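Squalene synthase HpnC (Alicyclobacillus acidocaldarius subsp. acidocaldarius, PDB 4HD1) probably catalyses prenyl transfer leading to squalene, as a transferase of the squalene/phytoene synthase family. Local coordinates at residues P37-Y48 against V139-F147; V47-G58 against F106-R114. All coordinates share one frame; numbering follows the deposited sequence.

From the N terminus the chain runs through helix 12-25 into helix 41-56, and this one long helix serves both contacts. Contact 2 pairs its C-terminal half with helix 104-118, closing an excursion of 47 residues, about two thirds of it helical. Contact 1 closes a longer loop of 90 residues, bringing helix 137-146 against the N-terminal half of helix 41-56; contact 2 falls inside this larger closure, overlapping it at Val47 and Tyr48, and the two do not cross. Of these shared residues, Val47 packs on both partner helices. Those helices also touch each other, Leu142 packing on Phe106, so three helices close around a common apolar seam.

Contact 1. Residues P37-Y48 against V139-F147; sequences PRHLRPHFYSVY and VGRLVLGIF. With SO4 (sulfate ion), chain B.
Leu40 places CD1 over one face of the Phe147 ring, 3.9 Å from the ring centroid and 18° off the normal, a CH-pi contact displaced toward the CD1-CE1 side of the rim. Pro37 CD approaches the far end of this ring obliquely, 3.9 Å from Phe147 CZ, while Phe147 CE2 stands at the edge of the Phe44 ring, close to its plane. The end of the Phe44 ring also reaches Val143, with CZ 3.9 Å from CG2. Tyr48 touches Val139 CG1 with its hydroxyl, OH.

Beside the Phe44 ring, Ile146 makes the largest contribution to the contact. With CG1 anti to its own carbonyl carbon (chi1 -67°) and the chain extended beyond, CD1 reaches the opposite helix, 3.7 Å from His43 O and 3.9 Å from Phe44 CD1; the CG2 branch touches both His43 CB and Leu40 CD2. One turn on, Val47 CG1 meets Leu142 CD1 at 3.9 Å. The helices run nearly antiparallel, at 154°, with short-segment axes 10.5 Å apart.

The polar ends of His43 and Tyr45 find partners outside the interface: His43 ND1 bonds to Thr95, and Tyr45 turns to a sulfate, probably from the crystallisation liquor, that Ala3 and Arg19 also bind. The interface therefore depends on shape and dispersion, methyl groups against rings, without a hydrogen bond or salt bridge between the two segments.

Contact 2. Residues V47-G58 against F106-R114; sequences VYAFCRGVDDLG and FLRLIEANR
Phe50 points its CB toward helix 104-118, and with CG anti to the backbone N (chi1 170°) the ring carries CZ toward Ile110 and turns one face to Phe106. Phe106 CD1 hangs over the centre of the Phe50 ring, 3.7 Å from CD2 and 3.6 Å from CE2, as the leading edge of a T-shaped pair with planes at 88° and centroids 5.0 Å apart. Leu109 CD1 lies at the ring edge beside CE2. At the tip, CZ meets the Phe106 carbonyl O at 3.6 Å and Ile110 CG1 at 4.0 Å. With an alanine here, the Phe106 edge is likely to lose the face it points into, leaving a gap where the ring packs against Leu109 and Ile110.

Further along, Val54 lays CG1 on Leu109 O, 3.4 Å away, and slides past Asn113 CB. The Asn113 amide then reaches across to Leu57: ND2 gives Leu57 O a weak, bent hydrogen bond of 3.0 Å, while Arg65 and Gln117 donate to OD1, so the amide is held from both ends.

The two helices run nearly parallel, 19° apart. Helix 65-81 flanks them, with Tyr72 against Phe50 and Val54, while Leu92 of helix 87-99 packs on both Phe50 and Phe106. Helix 137-146 adds Leu142 beside Phe106, and helix 12-25 packs on Ala49; these flanking elements are all helices, in keeping with a chain without strands.

Contact 1. Residues P37-Y48 against V139-F147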
loop_
_atom_site.group_PDB
_atom_site.type_symbol
_atom_site.label_atom_id
_atom_site.label_comp_id
_atom_site.label_asym_id
_atom_site.label_seq_id
_atom_site.Cartn_x
_atom_site.Cartn_y
_atom_site.Cartn_z
ATOM N N PRO A 37 10.178 -7.165 -15.376
ATOM C CA PRO A 37 10.376 -7.737 -16.720
ATOM C C PRO A 37 9.095 -7.657 -17.535
ATOM O O PRO A 37 8.003 -7.701 -16.961
ATOM C CB PRO A 37 10.718 -9.218 -16.456
ATOM C CG PRO A 37 10.876 -9.367 -14.982
ATOM C CD PRO A 37 10.249 -8.186 -14.310
ATOM N N ARG A 38 9.227 -7.565 -18.859
ATOM C CA ARG A 38 8.060 -7.431 -19.734
ATOM C C ARG A 38 7.015 -8.510 -19.499
ATOM O O ARG A 38 5.822 -8.223 -19.541
ATOM C CB ARG A 38 8.444 -7.381 -21.215
ATOM C CG ARG A 38 9.439 -8.438 -21.650
ATOM C CD ARG A 38 9.361 -8.646 -23.153
ATOM N NE ARG A 38 10.670 -8.452 -23.771
ATOM C CZ ARG A 38 11.151 -7.270 -24.152
ATOM N NH1 ARG A 38 10.430 -6.161 -23.986
ATOM N NH2 ARG A 38 12.357 -7.195 -24.701
ATOM N N HIS A 39 7.445 -9.741 -19.244
ATOM C CA HIS A 39 6.480 -10.824 -19.074
ATOM C C HIS A 39 5.758 -10.767 -17.755
ATOM O O HIS A 39 4.786 -11.493 -17.556
ATOM C CB HIS A 39 7.117 -12.193 -19.299
ATOM C CG HIS A 39 7.915 -12.694 -18.130
ATOM N ND1 HIS A 39 9.190 -12.319 -17.909
ATOM C CD2 HIS A 39 7.579 -13.577 -17.105
ATOM C CE1 HIS A 39 9.647 -12.928 -16.797
ATOM N NE2 HIS A 39 8.658 -13.695 -16.305
ATOM N N LEU A 40 6.214 -9.902 -16.849
ATOM C CA LEU A 40 5.539 -9.733 -15.556
ATOM C C LEU A 40 4.764 -8.428 -15.421
ATOM O O LEU A 40 3.858 -8.342 -14.581
ATOM C CB LEU A 40 6.513 -9.897 -14.377
ATOM C CG LEU A 40 7.128 -11.285 -14.161
ATOM C CD1 LEU A 40 8.098 -11.258 -12.972
ATOM C CD2 LEU A 40 6.076 -12.390 -14.007
ATOM N N ARG A 41 5.098 -7.419 -16.230
ATOM C CA ARG A 41 4.364 -6.146 -16.185
ATOM C C ARG A 41 2.826 -6.274 -16.258
ATOM O O ARG A 41 2.137 -5.579 -15.514
ATOM C CB ARG A 41 4.862 -5.169 -17.250
ATOM C CG ARG A 41 6.099 -4.391 -16.855
ATOM C CD ARG A 41 6.461 -3.356 -17.906
ATOM N NE ARG A 41 7.871 -3.496 -18.245
ATOM C CZ ARG A 41 8.333 -3.832 -19.444
ATOM N NH1 ARG A 41 7.499 -4.021 -20.461
ATOM N NH2 ARG A 41 9.638 -3.954 -19.628
ATOM N N PRO A 42 2.282 -7.161 -17.128
ATOM C CA PRO A 42 0.817 -7.274 -17.201
ATOM C C PRO A 42 0.168 -7.594 -15.854
ATOM O O PRO A 42 -0.947 -7.129 -15.571
ATOM C CB PRO A 42 0.603 -8.442 -18.171
ATOM C CG PRO A 42 1.797 -8.399 -19.052
ATOM C CD PRO A 42 2.929 -8.037 -18.126
ATOM N N HIS A 43 0.870 -8.367 -15.027
ATOM C CA HIS A 43 0.364 -8.717 -13.709
ATOM C C HIS A 43 0.416 -7.545 -12.764
ATOM O O HIS A 43 -0.432 -7.421 -11.874
ATOM C CB HIS A 43 1.100 -9.934 -13.176
ATOM C CG HIS A 43 1.104 -11.094 -14.146
ATOM N ND1 HIS A 43 -0.033 -11.693 -14.561
ATOM C CD2 HIS A 43 2.154 -11.739 -14.803
ATOM C CE1 HIS A 43 0.270 -12.675 -15.433
ATOM N NE2 HIS A 43 1.610 -12.701 -15.582
ATOM N N PHE A 44 1.392 -6.655 -12.955
ATOM C CA PHE A 44 1.411 -5.400 -12.208
ATOM C C PHE A 44 0.186 -4.544 -12.575
ATOM O O PHE A 44 -0.482 -4.011 -11.683
ATOM C CB PHE A 44 2.747 -4.655 -12.383
ATOM C CG PHE A 44 3.791 -5.049 -11.366
ATOM C CD1 PHE A 44 4.384 -6.312 -11.400
ATOM C CD2 PHE A 44 4.164 -4.169 -10.351
ATOM C CE1 PHE A 44 5.334 -6.681 -10.451
ATOM C CE2 PHE A 44 5.113 -4.527 -9.400
ATOM C CZ PHE A 44 5.696 -5.785 -9.452
ATOM N N TYR A 45 -0.132 -4.462 -13.872
ATOM C CA TYR A 45 -1.263 -3.666 -14.338
ATOM C C TYR A 45 -2.588 -4.177 -13.793
ATOM O O TYR A 45 -3.424 -3.375 -13.367
ATOM C CB TYR A 45 -1.307 -3.565 -15.868
ATOM C CG TYR A 45 -0.122 -2.846 -16.475
ATOM C CD1 TYR A 45 0.283 -1.594 -16.003
ATOM C CD2 TYR A 45 0.590 -3.409 -17.533
ATOM C CE1 TYR A 45 1.366 -0.932 -16.560
ATOM C CE2 TYR A 45 1.678 -2.752 -18.099
ATOM C CZ TYR A 45 2.064 -1.516 -17.606
ATOM O OH TYR A 45 3.144 -0.858 -18.158
ATOM N N SER A 46 -2.777 -5.495 -13.771
ATOM C CA SER A 46 -4.045 -6.044 -13.274
ATOM C C SER A 46 -4.191 -5.916 -11.752
ATOM O O SER A 46 -5.290 -5.663 -11.250
ATOM C CB SER A 46 -4.245 -7.493 -13.718
ATOM O OG SER A 46 -3.224 -8.326 -13.205
ATOM N N VAL A 47 -3.089 -6.081 -11.020
ATOM C CA VAL A 47 -3.123 -5.934 -9.567
ATOM C C VAL A 47 -3.355 -4.476 -9.187
ATOM O O VAL A 47 -4.165 -4.175 -8.303
ATOM C CB VAL A 47 -1.856 -6.491 -8.901
ATOM C CG1 VAL A 47 -1.788 -6.080 -7.439
ATOM C CG2 VAL A 47 -1.836 -8.007 -9.030
ATOM N N TYR A 48 -2.666 -3.572 -9.878
ATOM C CA TYR A 48 -2.843 -2.150 -9.620
ATOM C C TYR A 48 -4.210 -1.617 -10.040
ATOM O O TYR A 48 -4.777 -0.783 -9.323
ATOM C CB TYR A 48 -1.683 -1.332 -10.184
ATOM C CG TYR A 48 -0.524 -1.284 -9.217
ATOM C CD1 TYR A 48 -0.427 -0.266 -8.264
ATOM C CD2 TYR A 48 0.460 -2.277 -9.217
ATOM C CE1 TYR A 48 0.628 -0.225 -7.361
ATOM C CE2 TYR A 48 1.522 -2.243 -8.317
ATOM C CZ TYR A 48 1.600 -1.215 -7.396
ATOM O OH TYR A 48 2.642 -1.172 -6.500
ATOM N N VAL A 139 0.000 -5.387 -0.706
ATOM C CA VAL A 139 0.644 -5.047 -1.985
ATOM C C VAL A 139 1.967 -5.799 -2.134
ATOM O O VAL A 139 2.213 -6.471 -3.157
ATOM C CB VAL A 139 0.897 -3.532 -2.121
ATOM C CG1 VAL A 139 1.431 -3.212 -3.511
ATOM C CG2 VAL A 139 -0.386 -2.742 -1.860
ATOM N N GLY A 140 2.809 -5.683 -1.100
ATOM C CA GLY A 140 4.093 -6.367 -1.033
ATOM C C GLY A 140 3.962 -7.861 -1.227
ATOM O O GLY A 140 4.731 -8.462 -1.977
ATOM N N ARG A 141 2.973 -8.459 -0.569
ATOM C CA ARG A 141 2.723 -9.898 -0.686
ATOM C C ARG A 141 2.361 -10.344 -2.114
ATOM O O ARG A 141 2.854 -11.376 -2.596
ATOM C CB ARG A 141 1.665 -10.337 0.328
ATOM C CG ARG A 141 2.165 -10.205 1.760
ATOM C CD ARG A 141 1.147 -10.630 2.804
ATOM N NE ARG A 141 1.805 -10.719 4.105
ATOM C CZ ARG A 141 1.413 -11.499 5.109
ATOM N NH1 ARG A 141 0.336 -12.266 4.990
ATOM N NH2 ARG A 141 2.103 -11.509 6.241
ATOM N N LEU A 142 1.518 -9.554 -2.784
ATOM C CA LEU A 142 1.146 -9.806 -4.177
ATOM C C LEU A 142 2.330 -9.629 -5.132
ATOM O O LEU A 142 2.479 -10.399 -6.082
ATOM C CB LEU A 142 -0.034 -8.920 -4.601
ATOM C CG LEU A 142 -1.359 -9.168 -3.865
ATOM C CD1 LEU A 142 -2.390 -8.101 -4.193
ATOM C CD2 LEU A 142 -1.908 -10.566 -4.137
ATOM N N VAL A 143 3.164 -8.621 -4.873
ATOM C CA VAL A 143 4.386 -8.410 -5.649
ATOM C C VAL A 143 5.327 -9.623 -5.543
ATOM O O VAL A 143 5.842 -10.103 -6.563
ATOM C CB VAL A 143 5.093 -7.081 -5.262
ATOM C CG1 VAL A 143 6.533 -7.041 -5.772
ATOM C CG2 VAL A 143 4.297 -5.888 -5.794
ATOM N N LEU A 144 5.528 -10.133 -4.325
ATOM C CA LEU A 144 6.308 -11.361 -4.131
ATOM C C LEU A 144 5.674 -12.502 -4.913
ATOM O O LEU A 144 6.374 -13.277 -5.572
ATOM C CB LEU A 144 6.406 -11.743 -2.649
ATOM C CG LEU A 144 7.265 -10.877 -1.726
ATOM C CD1 LEU A 144 7.114 -11.352 -0.286
ATOM C CD2 LEU A 144 8.726 -10.907 -2.164
ATOM N N GLY A 145 4.344 -12.583 -4.841
ATOM C CA GLY A 145 3.567 -13.594 -5.554
ATOM C C GLY A 145 3.811 -13.570 -7.050
ATOM O O GLY A 145 3.989 -14.627 -7.675
ATOM N N ILE A 146 3.839 -12.364 -7.624
ATOM C CA ILE A 146 4.066 -12.199 -9.067
ATOM C C ILE A 146 5.442 -12.739 -9.466
ATOM O O ILE A 146 5.576 -13.376 -10.507
ATOM C CB ILE A 146 3.860 -10.733 -9.528
ATOM C CG1 ILE A 146 2.379 -10.339 -9.387
ATOM C CG2 ILE A 146 4.321 -10.543 -10.971
ATOM C CD1 ILE A 146 2.086 -8.866 -9.614
ATOM N N PHE A 147 6.438 -12.520 -8.609
ATOM C CA PHE A 147 7.813 -12.973 -8.845
ATOM C C PHE A 147 8.125 -14.411 -8.401
ATOM O O PHE A 147 9.267 -14.845 -8.514
ATOM C CB PHE A 147 8.795 -12.022 -8.150
ATOM C CG PHE A 147 9.123 -10.793 -8.947
ATOM C CD1 PHE A 147 10.198 -10.795 -9.840
ATOM C CD2 PHE A 147 8.363 -9.630 -8.811
ATOM C CE1 PHE A 147 10.512 -9.663 -10.582
ATOM C CE2 PHE A 147 8.677 -8.493 -9.547
ATOM C CZ PHE A 147 9.751 -8.512 -10.438
HETATM S S SO4 B . 4.351 -1.812 -21.243
HETATM O O1 SO4 B . 5.197 -2.732 -22.053
HETATM O O2 SO4 B . 2.900 -2.087 -21.487
HETATM O O3 SO4 B . 4.576 -1.998 -19.782
HETATM O O4 SO4 B . 4.757 -0.427 -21.656
#

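Contact 2. Residues V47-G58 against F106-R114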
loop_
_atom_site.group_PDB
_atom_site.type_symbol
_atom_site.label_atom_id
_atom_site.label_comp_id
_atom_site.label_asym_id
_atom_site.label_seq_id
_atom_site.Cartn_x
_atom_site.Cartn_y
_atom_site.Cartn_z
ATOM N N VAL A 47 -3.089 -6.081 -11.020
ATOM C CA VAL A 47 -3.123 -5.934 -9.567
ATOM C C VAL A 47 -3.355 -4.476 -9.187
ATOM O O VAL A 47 -4.165 -4.175 -8.303
ATOM C CB VAL A 47 -1.856 -6.491 -8.901
ATOM C CG1 VAL A 47 -1.788 -6.080 -7.439
ATOM C CG2 VAL A 47 -1.836 -8.007 -9.030
ATOM N N TYR A 48 -2.666 -3.572 -9.878
ATOM C CA TYR A 48 -2.843 -2.150 -9.620
ATOM C C TYR A 48 -4.210 -1.617 -10.040
ATOM O O TYR A 48 -4.777 -0.783 -9.323
ATOM C CB TYR A 48 -1.683 -1.332 -10.184
ATOM C CG TYR A 48 -0.524 -1.284 -9.217
ATOM C CD1 TYR A 48 -0.427 -0.266 -8.264
ATOM C CD2 TYR A 48 0.460 -2.277 -9.217
ATOM C CE1 TYR A 48 0.628 -0.225 -7.361
ATOM C CE2 TYR A 48 1.522 -2.243 -8.317
ATOM C CZ TYR A 48 1.600 -1.215 -7.396
ATOM O OH TYR A 48 2.642 -1.172 -6.500
ATOM N N ALA A 49 -4.754 -2.104 -11.160
ATOM C CA ALA A 49 -6.132 -1.762 -11.532
ATOM C C ALA A 49 -7.091 -2.217 -10.435
ATOM O O ALA A 49 -7.997 -1.483 -10.067
ATOM C CB ALA A 49 -6.529 -2.357 -12.880
ATOM N N PHE A 50 -6.874 -3.408 -9.881
ATOM C CA PHE A 50 -7.672 -3.853 -8.741
ATOM C C PHE A 50 -7.608 -2.866 -7.559
ATOM O O PHE A 50 -8.641 -2.538 -6.976
ATOM C CB PHE A 50 -7.280 -5.267 -8.293
ATOM C CG PHE A 50 -7.903 -5.672 -6.982
ATOM C CD1 PHE A 50 -9.152 -6.295 -6.948
ATOM C CD2 PHE A 50 -7.257 -5.402 -5.777
ATOM C CE1 PHE A 50 -9.733 -6.653 -5.743
ATOM C CE2 PHE A 50 -7.836 -5.750 -4.569
ATOM C CZ PHE A 50 -9.076 -6.378 -4.552
ATOM N N CYS A 51 -6.407 -2.402 -7.211
ATOM C CA CYS A 51 -6.238 -1.437 -6.113
ATOM C C CYS A 51 -6.897 -0.088 -6.421
ATOM O O CYS A 51 -7.480 0.533 -5.536
ATOM C CB CYS A 51 -4.760 -1.224 -5.779
ATOM S SG CYS A 51 -3.898 -2.706 -5.222
ATOM N N ARG A 52 -6.797 0.357 -7.674
ATOM C CA ARG A 52 -7.481 1.566 -8.122
ATOM C C ARG A 52 -8.986 1.449 -7.861
ATOM O O ARG A 52 -9.619 2.403 -7.407
ATOM C CB ARG A 52 -7.216 1.833 -9.609
ATOM C CG ARG A 52 -7.944 3.057 -10.159
ATOM C CD ARG A 52 -8.389 2.866 -11.601
ATOM N NE ARG A 52 -9.408 3.844 -11.985
ATOM C CZ ARG A 52 -9.196 4.914 -12.750
ATOM N NH1 ARG A 52 -7.987 5.165 -13.245
ATOM N NH2 ARG A 52 -10.201 5.736 -13.026
ATOM N N GLY A 53 -9.540 0.271 -8.143
ATOM C CA GLY A 53 -10.957 -0.006 -7.919
ATOM C C GLY A 53 -11.358 0.178 -6.468
ATOM O O GLY A 53 -12.416 0.725 -6.185
ATOM N N VAL A 54 -10.506 -0.270 -5.546
ATOM C CA VAL A 54 -10.763 -0.073 -4.114
ATOM C C VAL A 54 -10.625 1.407 -3.723
ATOM O O VAL A 54 -11.434 1.917 -2.946
ATOM C CB VAL A 54 -9.868 -0.960 -3.208
ATOM C CG1 VAL A 54 -10.379 -0.944 -1.769
ATOM C CG2 VAL A 54 -9.814 -2.393 -3.722
ATOM N N ASP A 55 -9.616 2.089 -4.268
ATOM C CA ASP A 55 -9.429 3.527 -4.030
ATOM C C ASP A 55 -10.657 4.346 -4.423
ATOM O O ASP A 55 -11.107 5.196 -3.657
ATOM C CB ASP A 55 -8.199 4.058 -4.774
ATOM C CG ASP A 55 -6.883 3.631 -4.133
ATOM O OD1 ASP A 55 -6.900 3.035 -3.033
ATOM O OD2 ASP A 55 -5.820 3.903 -4.736
ATOM N N ASP A 56 -11.196 4.076 -5.612
ATOM C CA ASP A 56 -12.355 4.804 -6.149
ATOM C C ASP A 56 -13.604 4.716 -5.269
ATOM O O ASP A 56 -14.485 5.577 -5.339
ATOM C CB ASP A 56 -12.681 4.322 -7.564
ATOM C CG ASP A 56 -11.714 4.858 -8.603
ATOM O OD1 ASP A 56 -10.787 5.616 -8.244
ATOM O OD2 ASP A 56 -11.883 4.523 -9.793
ATOM N N LEU A 57 -13.674 3.677 -4.445
ATOM C CA LEU A 57 -14.769 3.523 -3.493
ATOM C C LEU A 57 -14.382 4.101 -2.121
ATOM O O LEU A 57 -14.764 3.569 -1.077
ATOM C CB LEU A 57 -15.192 2.047 -3.401
ATOM C CG LEU A 57 -15.614 1.360 -4.723
ATOM C CD1 LEU A 57 -15.820 -0.135 -4.513
ATOM C CD2 LEU A 57 -16.880 1.994 -5.342
ATOM N N GLY A 58 -13.628 5.201 -2.146
ATOM C CA GLY A 58 -13.140 5.858 -0.937
ATOM C C GLY A 58 -13.991 7.044 -0.523
ATOM O O GLY A 58 -15.221 6.950 -0.481
ATOM N N PHE A 106 -6.011 -9.724 -1.444
ATOM C CA PHE A 106 -7.056 -8.972 -2.139
ATOM C C PHE A 106 -8.192 -8.595 -1.186
ATOM O O PHE A 106 -8.617 -7.435 -1.158
ATOM C CB PHE A 106 -7.599 -9.761 -3.326
ATOM C CG PHE A 106 -6.607 -9.939 -4.434
ATOM C CD1 PHE A 106 -6.390 -8.927 -5.362
ATOM C CD2 PHE A 106 -5.888 -11.123 -4.556
ATOM C CE1 PHE A 106 -5.470 -9.089 -6.387
ATOM C CE2 PHE A 106 -4.974 -11.294 -5.580
ATOM C CZ PHE A 106 -4.763 -10.275 -6.498
ATOM N N LEU A 107 -8.659 -9.573 -0.405
ATOM C CA LEU A 107 -9.690 -9.344 0.617
ATOM C C LEU A 107 -9.244 -8.348 1.691
ATOM O O LEU A 107 -10.067 -7.649 2.262
ATOM C CB LEU A 107 -10.110 -10.660 1.284
ATOM C CG LEU A 107 -10.812 -11.736 0.451
ATOM C CD1 LEU A 107 -10.868 -13.045 1.227
ATOM C CD2 LEU A 107 -12.209 -11.305 0.031
ATOM N N ARG A 108 -7.945 -8.287 1.963
ATOM C CA ARG A 108 -7.426 -7.353 2.964
ATOM C C ARG A 108 -7.394 -5.916 2.462
ATOM O O ARG A 108 -7.659 -4.982 3.219
ATOM C CB ARG A 108 -6.060 -7.794 3.478
ATOM C CG ARG A 108 -6.185 -8.926 4.471
ATOM C CD ARG A 108 -4.855 -9.334 5.059
ATOM N NE ARG A 108 -5.068 -10.191 6.221
ATOM C CZ ARG A 108 -4.099 -10.796 6.900
ATOM N NH1 ARG A 108 -2.830 -10.649 6.541
ATOM N NH2 ARG A 108 -4.401 -11.555 7.943
ATOM N N LEU A 109 -7.089 -5.750 1.181
ATOM C CA LEU A 109 -7.107 -4.432 0.558
ATOM C C LEU A 109 -8.514 -3.856 0.526
ATOM O O LEU A 109 -8.692 -2.644 0.674
ATOM C CB LEU A 109 -6.530 -4.498 -0.854
ATOM C CG LEU A 109 -5.012 -4.614 -0.871
ATOM C CD1 LEU A 109 -4.544 -5.150 -2.216
ATOM C CD2 LEU A 109 -4.359 -3.277 -0.530
ATOM N N ILE A 110 -9.496 -4.738 0.323
ATOM C CA ILE A 110 -10.918 -4.384 0.367
ATOM C C ILE A 110 -11.296 -3.973 1.789
ATOM O O ILE A 110 -11.947 -2.949 1.992
ATOM C CB ILE A 110 -11.813 -5.547 -0.140
ATOM C CG1 ILE A 110 -11.706 -5.662 -1.665
ATOM C CG2 ILE A 110 -13.269 -5.358 0.285
ATOM C CD1 ILE A 110 -12.366 -6.890 -2.254
ATOM N N GLU A 111 -10.860 -4.773 2.760
ATOM C CA GLU A 111 -11.081 -4.504 4.179
ATOM C C GLU A 111 -10.406 -3.210 4.644
ATOM O O GLU A 111 -10.933 -2.530 5.517
ATOM C CB GLU A 111 -10.627 -5.706 5.023
ATOM C CG GLU A 111 -10.716 -5.536 6.540
ATOM C CD GLU A 111 -12.137 -5.569 7.084
ATOM O OE1 GLU A 111 -13.096 -5.752 6.297
ATOM O OE2 GLU A 111 -12.294 -5.409 8.316
ATOM N N ALA A 112 -9.262 -2.864 4.050
ATOM C CA ALA A 112 -8.551 -1.625 4.389
ATOM C C ALA A 112 -9.447 -0.400 4.230
ATOM O O ALA A 112 -9.412 0.515 5.051
ATOM C CB ALA A 112 -7.298 -1.472 3.543
ATOM N N ASN A 113 -10.244 -0.402 3.167
ATOM C CA ASN A 113 -11.216 0.650 2.905
ATOM C C ASN A 113 -12.285 0.726 4.012
ATOM O O ASN A 113 -12.649 1.820 4.450
ATOM C CB ASN A 113 -11.845 0.434 1.523
ATOM C CG ASN A 113 -12.715 1.594 1.079
ATOM O OD1 ASN A 113 -13.763 1.873 1.666
ATOM N ND2 ASN A 113 -12.294 2.265 0.014
ATOM N N ARG A 114 -12.766 -0.430 4.474
ATOM C CA ARG A 114 -13.723 -0.482 5.588
ATOM C C ARG A 114 -13.093 0.010 6.891
ATOM O O ARG A 114 -13.769 0.646 7.700
ATOM C CB ARG A 114 -14.281 -1.893 5.794
ATOM C CG ARG A 114 -14.973 -2.489 4.580
ATOM C CD ARG A 114 -15.622 -3.825 4.915
ATOM N NE ARG A 114 -16.183 -4.475 3.730
ATOM C CZ ARG A 114 -15.656 -5.542 3.130
ATOM N NH1 ARG A 114 -14.546 -6.109 3.598
ATOM N NH2 ARG A 114 -16.246 -6.051 2.057
#